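Crh-like protein 5 (Neosartorya fumigata, PDB 6IBU) cuts chitin and transfers the released chains to 1,6-beta-glucan or to other chitin, cross-linking the polysaccharides of the fungal cell wall and septa. Local coordinates at residues A[113-127]-A[161-175]. Residues are numbered along the deposited sequence; the frame is centred on the assembly and turned at random.
Sequences TNYFGKGDTTTYDRG and RTLTYNDAKGGTRFP
The ring of Tyr115 stands out from strand 113-116 and fills a hollow lined by Leu163, Ala168 and Pro175. Leu163 covers one face, its CD2 3.4 Å from the ring centroid and almost on the normal, a CH-pi contact that suits the branched leucine, which lays one methyl over the ring. Ala168 is small enough to let the phenol end in, with Tyr115 OH 3.7 Å from its CB, while Arg173 O lies at the CE2 edge and Arg161 NH2 at the CE1 edge. Arg161 reaches the CE1 edge because its chain is extended, CG anti to the backbone N (chi1 -178°). Its NH1 and NH2 both hold Arg126 O, at 2.8 and 3.0 Å, and NH1 also donates to Thr113 OG1, which is bonded in turn to Thr128 O; Trp153 adds a cation-pi contact. Further along, the backbones close up: Gly117, lacking a side chain, brings its CA to 3.8 Å from Arg173 CA. Bent at chi2 (-70°), Arg173 crosses Asp120 and makes a salt bridge from NE to OD2 (2.7 Å), through the anti lone pair. Thr172 O is held between Lys118 NZ and Arg173 NH1, which approach opposite faces of its carbonyl plane. The contact thus joins end strand 158-164 of one sheet, and the loop after it, to 110-116, next to the edge of the facing sheet in the GH16 beta-sandwich (jelly roll), beside the strand bearing the putative nucleophile Glu98, which Phe116 adjoins.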
loop_
_atom_site.group_PDB
_atom_site.type_symbol
_atom_site.label_atom_id
_atom_site.label_comp_id
_atom_site.label_asym_id
_atom_site.label_seq_id
_atom_site.Cartn_x
_atom_site.Cartn_y
_atom_site.Cartn_z
ATOM N N THR A 113 6.160 -8.371 3.237
ATOM C CA THR A 113 6.647 -7.182 2.505
ATOM C C THR A 113 6.700 -7.545 1.035
ATOM O O THR A 113 6.917 -8.690 0.700
ATOM C CB THR A 113 7.996 -6.665 3.013
ATOM O OG1 THR A 113 8.988 -7.684 2.887
ATOM C CG2 THR A 113 7.937 -6.135 4.434
ATOM N N ASN A 114 6.499 -6.584 0.175
ATOM C CA ASN A 114 6.493 -6.884 -1.267
ATOM C C ASN A 114 6.788 -5.649 -2.099
ATOM O O ASN A 114 6.578 -4.529 -1.632
ATOM C CB ASN A 114 5.140 -7.421 -1.682
ATOM C CG ASN A 114 5.301 -8.727 -2.406
ATOM O OD1 ASN A 114 5.895 -8.787 -3.477
ATOM N ND2 ASN A 114 4.817 -9.781 -1.776
ATOM N N TYR A 115 7.227 -5.870 -3.320
ATOM C CA TYR A 115 7.384 -4.780 -4.300
ATOM C C TYR A 115 7.251 -5.391 -5.687
ATOM O O TYR A 115 7.465 -6.602 -5.836
ATOM C CB TYR A 115 8.708 -4.053 -4.084
ATOM C CG TYR A 115 9.884 -4.727 -4.735
ATOM C CD1 TYR A 115 10.555 -5.763 -4.109
ATOM C CD2 TYR A 115 10.284 -4.350 -6.000
ATOM C CE1 TYR A 115 11.621 -6.390 -4.724
ATOM C CE2 TYR A 115 11.360 -4.953 -6.627
ATOM C CZ TYR A 115 12.029 -5.969 -5.979
ATOM O OH TYR A 115 13.068 -6.576 -6.595
ATOM N N PHE A 116 6.846 -4.551 -6.633
ATOM C CA PHE A 116 6.838 -4.803 -8.092
ATOM C C PHE A 116 7.517 -3.603 -8.743
ATOM O O PHE A 116 7.349 -2.473 -8.259
ATOM C CB PHE A 116 5.409 -4.980 -8.612
ATOM C CG PHE A 116 4.709 -6.148 -7.971
ATOM C CD1 PHE A 116 4.922 -7.430 -8.446
ATOM C CD2 PHE A 116 3.913 -5.986 -6.845
ATOM C CE1 PHE A 116 4.266 -8.514 -7.880
ATOM C CE2 PHE A 116 3.317 -7.079 -6.236
ATOM C CZ PHE A 116 3.486 -8.341 -6.758
ATOM N N GLY A 117 8.292 -3.867 -9.785
ATOM C CA GLY A 117 8.742 -2.862 -10.760
ATOM C C GLY A 117 7.904 -2.969 -12.013
ATOM O O GLY A 117 7.846 -4.053 -12.584
ATOM N N LYS A 118 7.239 -1.887 -12.404
ATOM C CA LYS A 118 6.576 -1.757 -13.735
ATOM C C LYS A 118 5.605 -2.917 -13.975
ATOM O O LYS A 118 5.487 -3.349 -15.143
ATOM C CB LYS A 118 7.615 -1.717 -14.858
ATOM C CG LYS A 118 8.641 -0.618 -14.686
ATOM C CD LYS A 118 9.579 -0.499 -15.834
ATOM C CE LYS A 118 10.432 0.744 -15.751
ATOM N NZ LYS A 118 11.520 0.630 -14.751
ATOM N N GLY A 119 4.923 -3.386 -12.928
ATOM C CA GLY A 119 3.850 -4.389 -13.043
ATOM C C GLY A 119 4.403 -5.765 -13.352
ATOM O O GLY A 119 3.618 -6.650 -13.717
ATOM N N ASP A 120 5.712 -5.946 -13.192
ATOM C CA ASP A 120 6.424 -7.193 -13.535
ATOM C C ASP A 120 6.254 -8.185 -12.387
ATOM O O ASP A 120 6.849 -7.971 -11.355
ATOM C CB ASP A 120 7.886 -6.875 -13.808
ATOM C CG ASP A 120 8.664 -8.084 -14.255
ATOM O OD1 ASP A 120 8.039 -9.116 -14.388
ATOM O OD2 ASP A 120 9.872 -7.962 -14.481
ATOM N N THR A 121 5.467 -9.240 -12.570
ATOM C CA THR A 121 5.205 -10.264 -11.526
ATOM C C THR A 121 5.908 -11.570 -11.878
ATOM O O THR A 121 5.570 -12.600 -11.281
ATOM C CB THR A 121 3.709 -10.553 -11.372
ATOM O OG1 THR A 121 3.274 -11.165 -12.590
ATOM C CG2 THR A 121 2.906 -9.317 -11.039
ATOM N N THR A 122 6.877 -11.502 -12.779
ATOM C CA THR A 122 7.569 -12.672 -13.371
ATOM C C THR A 122 8.188 -13.587 -12.302
ATOM O O THR A 122 7.838 -14.775 -12.331
ATOM C CB THR A 122 8.590 -12.215 -14.414
ATOM O OG1 THR A 122 8.736 -13.353 -15.257
ATOM C CG2 THR A 122 9.912 -11.741 -13.843
ATOM N N THR A 123 9.091 -13.104 -11.436
ATOM C CA THR A 123 9.688 -13.922 -10.341
ATOM C C THR A 123 8.815 -13.744 -9.089
ATOM O O THR A 123 7.765 -13.080 -9.192
ATOM C CB THR A 123 11.165 -13.577 -10.091
ATOM N N TYR A 124 9.217 -14.341 -7.959
ATOM C CA TYR A 124 8.678 -14.040 -6.605
ATOM C C TYR A 124 9.842 -13.842 -5.624
ATOM O O TYR A 124 9.821 -14.420 -4.509
ATOM C CB TYR A 124 7.707 -15.117 -6.125
ATOM C CG TYR A 124 6.766 -14.602 -5.066
ATOM C CD1 TYR A 124 7.162 -14.497 -3.741
ATOM C CD2 TYR A 124 5.494 -14.163 -5.406
ATOM C CE1 TYR A 124 6.305 -14.007 -2.772
ATOM C CE2 TYR A 124 4.625 -13.666 -4.452
ATOM C CZ TYR A 124 5.031 -13.596 -3.131
ATOM O OH TYR A 124 4.166 -13.106 -2.201
ATOM N N ASP A 125 10.821 -13.032 -6.058
ATOM C CA ASP A 125 11.969 -12.510 -5.265
ATOM C C ASP A 125 11.528 -11.211 -4.573
ATOM O O ASP A 125 12.363 -10.571 -3.898
ATOM C CB ASP A 125 13.171 -12.302 -6.191
ATOM C CG ASP A 125 13.098 -11.033 -7.033
ATOM O OD1 ASP A 125 13.485 -9.973 -6.503
ATOM O OD2 ASP A 125 12.658 -11.108 -8.216
ATOM N N ARG A 126 10.260 -10.843 -4.764
ATOM C CA ARG A 126 9.650 -9.546 -4.404
ATOM C C ARG A 126 9.112 -9.623 -2.973
ATOM O O ARG A 126 9.108 -8.595 -2.333
ATOM C CB ARG A 126 8.554 -9.233 -5.425
ATOM C CG ARG A 126 9.046 -9.279 -6.869
ATOM C CD ARG A 126 7.953 -9.106 -7.906
ATOM N NE ARG A 126 7.254 -10.356 -8.210
ATOM C CZ ARG A 126 6.230 -10.851 -7.506
ATOM N NH1 ARG A 126 5.670 -11.999 -7.854
ATOM N NH2 ARG A 126 5.744 -10.189 -6.470
ATOM N N GLY A 127 8.742 -10.822 -2.505
ATOM C CA GLY A 127 8.027 -11.070 -1.236
ATOM C C GLY A 127 8.941 -11.614 -0.147
ATOM O O GLY A 127 9.710 -12.551 -0.408
ATOM N N ARG A 161 13.311 -4.775 6.384
ATOM C CA ARG A 161 13.771 -5.131 5.025
ATOM C C ARG A 161 14.330 -3.915 4.311
ATOM O O ARG A 161 13.703 -2.866 4.381
ATOM C CB ARG A 161 12.614 -5.667 4.193
ATOM C CG ARG A 161 13.029 -6.107 2.801
ATOM C CD ARG A 161 11.869 -6.758 2.100
ATOM N NE ARG A 161 12.255 -7.130 0.759
ATOM C CZ ARG A 161 11.429 -7.610 -0.152
ATOM N NH1 ARG A 161 10.148 -7.799 0.153
ATOM N NH2 ARG A 161 11.894 -7.898 -1.355
ATOM N N THR A 162 15.399 -4.110 3.546
ATOM C CA THR A 162 15.953 -3.093 2.624
ATOM C C THR A 162 16.054 -3.675 1.216
ATOM O O THR A 162 16.696 -4.712 1.045
ATOM C CB THR A 162 17.330 -2.612 3.086
ATOM O OG1 THR A 162 17.212 -1.990 4.370
ATOM C CG2 THR A 162 17.914 -1.627 2.104
ATOM N N LEU A 163 15.453 -2.999 0.249
ATOM C CA LEU A 163 15.638 -3.274 -1.192
ATOM C C LEU A 163 16.539 -2.169 -1.755
ATOM O O LEU A 163 16.114 -1.030 -1.780
ATOM C CB LEU A 163 14.271 -3.301 -1.875
ATOM C CG LEU A 163 14.334 -3.287 -3.394
ATOM C CD1 LEU A 163 14.887 -4.612 -3.878
ATOM C CD2 LEU A 163 12.977 -2.961 -3.987
ATOM N N THR A 164 17.763 -2.500 -2.138
ATOM C CA THR A 164 18.691 -1.533 -2.777
ATOM C C THR A 164 18.351 -1.498 -4.265
ATOM O O THR A 164 17.803 -2.479 -4.801
ATOM C CB THR A 164 20.160 -1.862 -2.499
ATOM O OG1 THR A 164 20.495 -3.018 -3.270
ATOM C CG2 THR A 164 20.418 -2.114 -1.033
ATOM N N TYR A 165 18.622 -0.373 -4.892
ATOM C CA TYR A 165 18.334 -0.117 -6.320
ATOM C C TYR A 165 18.937 -1.244 -7.160
ATOM O O TYR A 165 18.229 -1.742 -8.036
ATOM C CB TYR A 165 18.836 1.284 -6.654
ATOM C CG TYR A 165 18.595 1.719 -8.069
ATOM C CD1 TYR A 165 19.491 1.395 -9.067
ATOM C CD2 TYR A 165 17.494 2.491 -8.396
ATOM C CE1 TYR A 165 19.282 1.795 -10.377
ATOM C CE2 TYR A 165 17.276 2.914 -9.699
ATOM C CZ TYR A 165 18.158 2.536 -10.697
ATOM O OH TYR A 165 17.962 2.938 -11.980
ATOM N N ASN A 166 20.177 -1.651 -6.881
ATOM C CA ASN A 166 20.880 -2.739 -7.616
ATOM C C ASN A 166 20.166 -4.079 -7.402
ATOM O O ASN A 166 20.166 -4.878 -8.362
ATOM C CB ASN A 166 22.357 -2.880 -7.233
ATOM C CG ASN A 166 22.920 -4.236 -7.628
ATOM O OD1 ASN A 166 22.958 -5.158 -6.811
ATOM N ND2 ASN A 166 23.292 -4.396 -8.887
ATOM N N ASP A 167 19.613 -4.324 -6.206
ATOM C CA ASP A 167 18.939 -5.595 -5.831
ATOM C C ASP A 167 17.732 -5.806 -6.753
ATOM O O ASP A 167 17.362 -6.981 -7.014
ATOM C CB ASP A 167 18.434 -5.620 -4.376
ATOM C CG ASP A 167 19.480 -5.638 -3.259
ATOM O OD1 ASP A 167 20.668 -5.988 -3.569
ATOM O OD2 ASP A 167 19.092 -5.293 -2.067
ATOM N N ALA A 168 17.097 -4.728 -7.207
ATOM C CA ALA A 168 15.848 -4.802 -8.000
ATOM C C ALA A 168 16.179 -4.892 -9.500
ATOM O O ALA A 168 15.890 -3.923 -10.228
ATOM C CB ALA A 168 14.987 -3.619 -7.666
ATOM N N LYS A 169 16.744 -6.032 -9.928
ATOM C CA LYS A 169 17.226 -6.316 -11.311
ATOM C C LYS A 169 17.955 -5.093 -11.880
ATOM O O LYS A 169 17.482 -4.508 -12.877
ATOM C CB LYS A 169 16.047 -6.733 -12.183
ATOM C CG LYS A 169 15.423 -8.066 -11.790
ATOM C CD LYS A 169 14.453 -8.605 -12.834
ATOM C CE LYS A 169 14.618 -10.090 -13.103
ATOM N NZ LYS A 169 13.382 -10.699 -13.655
ATOM N N GLY A 170 19.037 -4.691 -11.216
ATOM C CA GLY A 170 19.956 -3.629 -11.673
ATOM C C GLY A 170 19.262 -2.285 -11.795
ATOM O O GLY A 170 19.746 -1.411 -12.559
ATOM N N GLY A 171 18.167 -2.090 -11.062
ATOM C CA GLY A 171 17.429 -0.812 -11.062
ATOM C C GLY A 171 16.281 -0.823 -12.039
ATOM O O GLY A 171 15.397 0.030 -11.891
ATOM N N THR A 172 16.287 -1.769 -12.987
ATOM C CA THR A 172 15.213 -1.920 -14.011
ATOM C C THR A 172 13.859 -2.161 -13.337
ATOM O O THR A 172 12.862 -1.889 -13.994
ATOM C CB THR A 172 15.489 -3.044 -15.027
ATOM O OG1 THR A 172 15.526 -4.330 -14.418
ATOM C CG2 THR A 172 16.778 -2.862 -15.791
ATOM N N ARG A 173 13.812 -2.697 -12.110
ATOM C CA ARG A 173 12.518 -3.003 -11.442
ATOM C C ARG A 173 12.443 -2.305 -10.071
ATOM O O ARG A 173 11.617 -2.704 -9.247
ATOM C CB ARG A 173 12.319 -4.525 -11.380
ATOM C CG ARG A 173 12.133 -5.179 -12.741
ATOM C CD ARG A 173 10.811 -4.807 -13.338
ATOM N NE ARG A 173 10.555 -5.392 -14.649
ATOM C CZ ARG A 173 10.877 -4.840 -15.816
ATOM N NH1 ARG A 173 11.517 -3.686 -15.854
ATOM N NH2 ARG A 173 10.555 -5.438 -16.953
ATOM N N PHE A 174 13.230 -1.259 -9.837
ATOM C CA PHE A 174 13.176 -0.452 -8.596
ATOM C C PHE A 174 11.982 0.492 -8.665
ATOM O O PHE A 174 11.836 1.204 -9.650
ATOM C CB PHE A 174 14.476 0.327 -8.403
ATOM C CG PHE A 174 14.614 0.925 -7.038
ATOM C CD1 PHE A 174 14.937 0.140 -5.953
ATOM C CD2 PHE A 174 14.372 2.273 -6.837
ATOM C CE1 PHE A 174 15.041 0.699 -4.690
ATOM C CE2 PHE A 174 14.506 2.837 -5.580
ATOM C CZ PHE A 174 14.835 2.050 -4.508
ATOM N N PRO A 175 11.079 0.520 -7.658
ATOM C CA PRO A 175 9.967 1.474 -7.655
ATOM C C PRO A 175 10.511 2.906 -7.669
ATOM O O PRO A 175 11.263 3.217 -6.808
ATOM C CB PRO A 175 9.227 1.176 -6.354
ATOM C CG PRO A 175 9.587 -0.260 -6.062
ATOM C CD PRO A 175 11.026 -0.398 -6.522
HETATM O O HOH W 1 10.693 -0.113 -11.620
HETATM O O HOH W 2 16.175 -9.517 -8.204
#